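Local coordinates for MaoC-like dehydratase (Rhodospirillum rubrum, PDB 3EXZ) that catalyses a dehydration, or the reverse hydration, probably of an enoyl thioester such as an enoyl-CoA, as a hot-dog fold member of the MaoC-like dehydratase family, at the interface of chains A and B. Coordinates in Å, arbitrary orientation; residue numbers count along the deposited sequence, not the author numbering. Chains: chain A/B, MaoC-like dehydratase.

Contact 1: the interface of chains A and B. Residues chain A 33-36; chain B 65-66, 69-70.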
ATOM      1  N   PHE A  33      -0.379  -4.493  11.755  1.00 31.02           N
ATOM      2  CA  PHE A  33      -1.171  -4.377  10.533  1.00 29.62           C
ATOM      3  C   PHE A  33      -1.274  -5.594   9.610  1.00 29.69           C
ATOM      4  O   PHE A  33      -2.119  -5.609   8.718  1.00 30.57           O
ATOM      5  CB  PHE A  33      -0.638  -3.201   9.713  1.00 27.14           C
ATOM      6  CG  PHE A  33      -0.671  -1.880  10.417  1.00 25.50           C
ATOM      7  CD1 PHE A  33       0.510  -1.250  10.807  1.00 24.79           C
ATOM      8  CD2 PHE A  33      -1.883  -1.263  10.688  1.00 23.25           C
ATOM      9  CE1 PHE A  33       0.478  -0.007  11.445  1.00 26.85           C
ATOM     10  CE2 PHE A  33      -1.930  -0.027  11.322  1.00 27.35           C
ATOM     11  CZ  PHE A  33      -0.745   0.602  11.708  1.00 28.71           C
ATOM     12  N   ASP A  34      -0.432  -6.600   9.795  1.00 28.35           N
ATOM     13  CA  ASP A  34      -0.473  -7.785   8.946  1.00 27.45           C
ATOM     14  C   ASP A  34      -0.039  -8.969   9.804  1.00 27.47           C
ATOM     15  O   ASP A  34       1.004  -9.592   9.549  1.00 26.51           O
ATOM     16  CB  ASP A  34       0.491  -7.632   7.765  1.00 27.40           C
ATOM     17  CG  ASP A  34       0.100  -8.454   6.544  1.00 32.36           C
ATOM     18  OD1 ASP A  34      -0.660  -9.435   6.683  1.00 29.71           O
ATOM     19  OD2 ASP A  34       0.554  -8.111   5.433  1.00 30.75           O
ATOM     20  N   PRO A  35      -0.847  -9.323  10.819  1.00 26.81           N
ATOM     21  CA  PRO A  35      -0.530 -10.421  11.722  1.00 29.41           C
ATOM     22  C   PRO A  35      -0.717 -11.833  11.176  1.00 29.20           C
ATOM     23  O   PRO A  35      -1.646 -12.533  11.561  1.00 26.91           O
ATOM     24  CB  PRO A  35      -1.394 -10.123  12.940  1.00 26.27           C
ATOM     25  CG  PRO A  35      -2.651  -9.565  12.332  1.00 29.45           C
ATOM     26  CD  PRO A  35      -2.209  -8.814  11.068  1.00 28.03           C
ATOM     27  N   GLN A  36       0.189 -12.220  10.278  1.00 28.11           N
ATOM     28  CA  GLN A  36       0.167 -13.537   9.677  1.00 28.06           C
ATOM     29  C   GLN A  36       1.476 -14.219  10.032  1.00 28.79           C
ATOM     30  O   GLN A  36       2.532 -13.582  10.061  1.00 29.31           O
ATOM     31  CB  GLN A  36       0.038 -13.440   8.147  1.00 27.32           C
ATOM     32  CG  GLN A  36      -1.183 -12.677   7.693  1.00 24.14           C
ATOM     33  CD  GLN A  36      -1.508 -12.875   6.215  1.00 25.04           C
ATOM     34  OE1 GLN A  36      -1.044 -12.129   5.347  1.00 24.94           O
ATOM     35  NE2 GLN A  36      -2.292 -13.901   5.926  1.00 26.18           N
TER
HETATM   36  N   MSE B  65      -5.375  -4.039   5.445  1.00 28.46           N
HETATM   37  CA  MSE B  65      -4.807  -5.384   5.517  1.00 29.34           C
HETATM   38  C   MSE B  65      -5.125  -6.036   6.865  1.00 29.86           C
HETATM   39  O   MSE B  65      -5.499  -7.206   6.909  1.00 29.44           O
HETATM   40  CB  MSE B  65      -3.294  -5.365   5.289  1.00 29.60           C
HETATM   41  CG  MSE B  65      -2.702  -6.767   5.228  1.00 34.18           C
HETATM   42 SE   MSE B  65      -3.511  -7.845   3.814  1.00 43.76          SE
HETATM   43  CE  MSE B  65      -4.755  -8.919   4.823  1.00 67.37           C
ATOM     44  N   ARG B  66      -4.975  -5.288   7.959  1.00 26.63           N
ATOM     45  CA  ARG B  66      -5.292  -5.814   9.291  1.00 27.11           C
ATOM     46  C   ARG B  66      -6.745  -6.315   9.337  1.00 25.85           C
ATOM     47  O   ARG B  66      -7.003  -7.422   9.793  1.00 25.85           O
ATOM     48  CB  ARG B  66      -5.088  -4.736  10.364  1.00 27.26           C
ATOM     49  CG  ARG B  66      -5.661  -5.112  11.736  1.00 29.50           C
ATOM     50  CD  ARG B  66      -5.384  -4.020  12.771  1.00 34.48           C
ATOM     51  NE  ARG B  66      -5.781  -4.389  14.133  1.00 41.06           N
ATOM     52  CZ  ARG B  66      -7.021  -4.319  14.618  1.00 50.17           C
ATOM     53  NH1 ARG B  66      -8.022  -3.900  13.852  1.00 46.62           N
ATOM     54  NH2 ARG B  66      -7.258  -4.666  15.882  1.00 47.49           N
ATOM     55  N   VAL B  69      -7.047  -9.465   7.259  1.00 26.25           N
ATOM     56  CA  VAL B  69      -6.432 -10.606   7.901  1.00 29.28           C
ATOM     57  C   VAL B  69      -7.219 -11.124   9.085  1.00 31.02           C
ATOM     58  O   VAL B  69      -7.428 -12.336   9.210  1.00 29.74           O
ATOM     59  CB  VAL B  69      -4.970 -10.270   8.342  1.00 31.08           C
ATOM     60  CG1 VAL B  69      -4.468 -11.286   9.357  1.00 27.11           C
ATOM     61  CG2 VAL B  69      -4.051 -10.265   7.129  1.00 30.56           C
ATOM     62  N   THR B  70      -7.693 -10.214   9.930  1.00 31.38           N
ATOM     63  CA  THR B  70      -8.406 -10.632  11.121  1.00 31.35           C
ATOM     64  C   THR B  70      -9.893 -10.922  10.963  1.00 33.93           C
ATOM     65  O   THR B  70     -10.449 -11.697  11.736  1.00 38.87           O
ATOM     66  CB  THR B  70      -8.144  -9.635  12.296  1.00 31.52           C
ATOM     67  OG1 THR B  70      -8.564  -8.316  11.930  1.00 28.75           O
ATOM     68  CG2 THR B  70      -6.645  -9.614  12.645  1.00 27.62           C
TER
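B:Val69, on helix 57-72 of chain B, packs into the turn A:Asp34-A:Pro35-A:Gln36 that follows helix 23-33 of chain A. Its CB approaches the proline ring, 4.1 Å from A:Pro35 CD. From there the side chain forks. CG1, anti to the backbone N (chi1 163°), continues along the ring to 3.8 Å from A:Pro35 CD, and it lies at a similar distance from that residue's carbonyl oxygen. CG2 turns the other way, reaching A:Asp34 OD1 at 3.5 Å and the amide carbon CD of A:Gln36 at 3.8 Å. One valine thus braces three consecutive residues.

The sequence Asp-Pro-Gln-Pro-Phe-His starting here resembles the hydratase motif of the family, which makes A:Asp34 the likely catalytic aspartate. B:Met65, a selenomethionine, covers a face of its carboxylate: B:Met65 CG stands 3.5 Å from A:Asp34 CG, nearly evenly spaced from both oxygens. The partner helix would thereby restrict rotation of this carboxylate on that side.

Further along, the carbonyl oxygen of A:Phe33 faces the helix. The backbone N of B:Arg66 is near it, but its N-H points elsewhere, so the pair is a packing contact. Within the helix, the hydroxyl B:Thr70 OG1 bonds to B:Arg66 O at 2.8 Å, approaching from above the carbonyl plane, while B:Thr70 CG2 rests 4.0 Å from A:Pro35 CG.

Contact 2: the interface of chains A and B. Residues chain A 80, 116, 143; chain B 49.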
ATOM      1  N   ILE A  80       1.121  13.599  -3.149  1.00 33.44           N
ATOM      2  CA  ILE A  80      -0.298  13.318  -3.014  1.00 35.92           C
ATOM      3  C   ILE A  80      -0.693  12.301  -4.071  1.00 35.67           C
ATOM      4  O   ILE A  80      -0.719  12.592  -5.271  1.00 35.84           O
ATOM      5  CB  ILE A  80      -1.111  14.622  -3.126  1.00 37.16           C
ATOM      6  CG1 ILE A  80      -0.792  15.529  -1.926  1.00 39.17           C
ATOM      7  CG2 ILE A  80      -2.594  14.312  -3.146  1.00 40.92           C
ATOM      8  CD1 ILE A  80      -1.463  16.893  -1.998  1.00 42.67           C
ATOM      9  N   ARG A 116      -1.931  22.498 -12.380  1.00 46.55           N
ATOM     10  CA  ARG A 116      -1.536  21.200 -11.847  1.00 47.16           C
ATOM     11  C   ARG A 116      -1.575  20.129 -12.937  1.00 46.43           C
ATOM     12  O   ARG A 116      -2.208  20.311 -13.976  1.00 45.78           O
ATOM     13  CB  ARG A 116      -2.485  20.814 -10.710  1.00 46.49           C
ATOM     14  CG  ARG A 116      -3.872  20.443 -11.190  1.00 49.91           C
ATOM     15  CD  ARG A 116      -4.649  19.716 -10.120  1.00 56.63           C
ATOM     16  NE  ARG A 116      -5.551  20.603  -9.400  1.00 60.52           N
ATOM     17  CZ  ARG A 116      -6.366  20.207  -8.429  1.00 64.12           C
ATOM     18  NH1 ARG A 116      -6.384  18.933  -8.052  1.00 64.31           N
ATOM     19  NH2 ARG A 116      -7.174  21.081  -7.845  1.00 64.28           N
ATOM     20  N   PHE A 143       1.438  20.434  -8.584  1.00 40.48           N
ATOM     21  CA  PHE A 143       1.132  21.806  -8.974  1.00 40.52           C
ATOM     22  C   PHE A 143       2.420  22.564  -9.346  1.00 41.31           C
ATOM     23  O   PHE A 143       3.519  22.194  -8.925  1.00 42.45           O
ATOM     24  CB  PHE A 143       0.479  22.554  -7.803  1.00 39.21           C
ATOM     25  CG  PHE A 143      -0.897  22.068  -7.460  1.00 43.01           C
ATOM     26  CD1 PHE A 143      -2.021  22.767  -7.883  1.00 48.24           C
ATOM     27  CD2 PHE A 143      -1.072  20.920  -6.697  1.00 49.20           C
ATOM     28  CE1 PHE A 143      -3.304  22.314  -7.568  1.00 49.16           C
ATOM     29  CE2 PHE A 143      -2.349  20.460  -6.380  1.00 45.98           C
ATOM     30  CZ  PHE A 143      -3.465  21.164  -6.808  1.00 45.59           C
TER
ATOM     31  N   LEU B  49      -4.585  20.453   0.149  1.00 51.62           N
ATOM     32  CA  LEU B  49      -5.688  19.950  -0.668  1.00 51.37           C
ATOM     33  C   LEU B  49      -6.681  19.173   0.205  1.00 50.92           C
ATOM     34  O   LEU B  49      -7.886  19.172  -0.061  1.00 51.24           O
ATOM     35  CB  LEU B  49      -5.179  19.011  -1.771  1.00 52.39           C
ATOM     36  CG  LEU B  49      -4.634  19.653  -3.052  1.00 57.07           C
ATOM     37  CD1 LEU B  49      -4.681  18.634  -4.193  1.00 58.48           C
ATOM     38  CD2 LEU B  49      -5.471  20.884  -3.411  1.00 61.62           C
TER
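The phenyl ring of A:Phe143 meets B:Leu49 at its rim, with A:Arg116 of its own chain behind it. On one face sits A:Arg116 CB, 3.4 Å above the ring plane and displaced toward the rim. The outer rim atoms CE2 and CZ receive the leucine: B:Leu49 CD1 lies 3.7 Å from A:Phe143 CE2 and almost as near to CZ, close to the level of the ring. The second methyl, B:Leu49 CD2, is 4.0 Å from A:Phe143 CZ and rises on the side of the ring opposite to A:Arg116 CB.

The guanidinium of A:Arg116 has its own face turned to the same rim. A:Phe143 CZ stands 3.3 Å above that plane, over its centre. The two planes are inclined by roughly 45°, so the ring presents its CZ corner to the guanidinium and does not stack flat on it. A bend in the arginine chain, with chi3 at 98°, brings the group round over that corner. A:Arg116 NH1 is then 4.2 Å from B:Leu49 CD1, a loose flanking contact.

A:Ile80 flanks the leucine more loosely from a separate segment, its CD1 4.3 Å from B:Leu49 CD1. The 65 Å² of B:Leu49 hidden by chain A, the most of any residue here, marks it as the inserted group.

A:Arg116 begins strand 116-126 and A:Phe143 ends strand 134-143, while A:Ile80 immediately precedes strand 81-81. B:Leu49 reaches this sheet end from the loop between helices 42-46 and 57-72.

Contact 1 and contact 2 have C-alpha centres about 32 Å apart and share no residue, yet both are part of the two-fold interface of the deposited dimer. Chain B supplies helix 57-72 to contact 1 and the loop leading towards that helix to contact 2, so a continuous stretch of one subunit reaches two distant regions of the other. Contact 1 includes the probable catalytic turn, whereas contact 2 involves strand ends. With the chains exchanged, each recurs as a twin. If this dimer is the one in solution, dimerisation would both brace each likely active site and steady the strand ends of the sheet, consistent with hot-dog dimers.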